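Local coordinates for ribosomal protein S2-related protein (Deinococcus radiodurans, PDB 2JH3) that carries a [4Fe-4S] cluster in a multi-domain, chelatase-like fold and may act as a sirohydrochlorin ferrochelatase, at residues G137-P140 with A141-T144. Sequence-based numbering, arbitrary orientation.
Sequences GTDP and ADVT
D139 and A141 meet in an Asx turn at the start of a short 3-10 helix. The turn lies on the surface, in the loop between helix 122-133 and strand 144-149. That strand is the central one of a parallel five-stranded sheet in a CbiX-type, chelatase-like domain.

The side chain of D139 starts at CB, 4.2 Å from D142 OD2. CG stands anti to the backbone N, with chi1 at -178°, and lies 3.9 Å from A141 N. This sends the carboxylate forward along the chain. OD1 accepts a hydrogen bond from A141 N at 2.9 Å. The donor meets OD1 on its anti side, 30° out of the carboxylate plane, and the bond is bent. OD1 also lies 3.3 Å from A141 CB.

Two backbone bonds wind the turn. D142 N donates to D139 O at 2.9 Å, and V143 N donates to P140 O at 2.8 Å. P140 has no N-H of its own and sits in the first turn. OD1 of D139 and OD1 of D142 are near each other, so the like charges probably repel mildly.

V143 is buried, and its backbone hydrogen-bonds with A171, just before strand 172-177. T138 also touches Q206, whose backbone is hydrogen-bonded to T144. The side chains of T138 and V143 cross at about a right angle, and T138 CG2 meets V143 CG2 at 3.7 Å.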
# COMPACT_ATOMS: atom_id res chain seq x y z
N GLY A 137 -31.83 -40.15 1.44
CA GLY A 137 -32.58 -41.32 1.91
C GLY A 137 -32.40 -41.71 3.37
O GLY A 137 -33.29 -42.34 3.96
N THR A 138 -31.27 -41.34 3.98
CA THR A 138 -30.78 -42.03 5.21
C THR A 138 -31.66 -41.83 6.45
O THR A 138 -32.30 -40.79 6.59
CB THR A 138 -29.30 -41.63 5.52
OG1 THR A 138 -28.43 -42.25 4.55
CG2 THR A 138 -28.90 -42.08 6.92
N ASP A 139 -31.68 -42.83 7.33
CA ASP A 139 -32.43 -42.73 8.57
C ASP A 139 -31.49 -42.42 9.71
O ASP A 139 -30.64 -43.27 10.03
CB ASP A 139 -33.11 -44.04 8.88
CG ASP A 139 -33.94 -43.97 10.13
OD1 ASP A 139 -33.36 -43.99 11.23
OD2 ASP A 139 -35.19 -43.89 10.00
N PRO A 140 -31.65 -41.24 10.34
CA PRO A 140 -30.87 -40.75 11.51
C PRO A 140 -30.56 -41.75 12.61
O PRO A 140 -29.45 -41.72 13.19
CB PRO A 140 -31.76 -39.64 12.08
CG PRO A 140 -32.44 -39.07 10.87
CD PRO A 140 -32.61 -40.22 9.88
N ALA A 141 -31.51 -42.63 12.94
CA ALA A 141 -31.29 -43.56 14.05
C ALA A 141 -30.21 -44.60 13.69
O ALA A 141 -29.63 -45.25 14.57
CB ALA A 141 -32.61 -44.24 14.45
N ASP A 142 -29.93 -44.73 12.39
CA ASP A 142 -28.75 -45.48 11.88
C ASP A 142 -27.38 -44.74 11.98
O ASP A 142 -26.34 -45.33 11.63
CB ASP A 142 -28.98 -45.91 10.40
CG ASP A 142 -30.12 -46.97 10.23
OD1 ASP A 142 -30.62 -47.51 11.24
OD2 ASP A 142 -30.50 -47.28 9.07
N VAL A 143 -27.36 -43.48 12.47
CA VAL A 143 -26.18 -42.60 12.41
C VAL A 143 -25.69 -42.09 13.78
O VAL A 143 -26.48 -41.64 14.61
CB VAL A 143 -26.48 -41.42 11.46
CG1 VAL A 143 -25.25 -40.55 11.23
CG2 VAL A 143 -26.91 -41.95 10.09
N THR A 144 -24.39 -42.23 14.06
CA THR A 144 -23.79 -41.56 15.22
C THR A 144 -23.38 -40.15 14.80
O THR A 144 -22.81 -39.93 13.70
CB THR A 144 -22.55 -42.30 15.85
OG1 THR A 144 -22.90 -43.62 16.17
CG2 THR A 144 -22.10 -41.65 17.13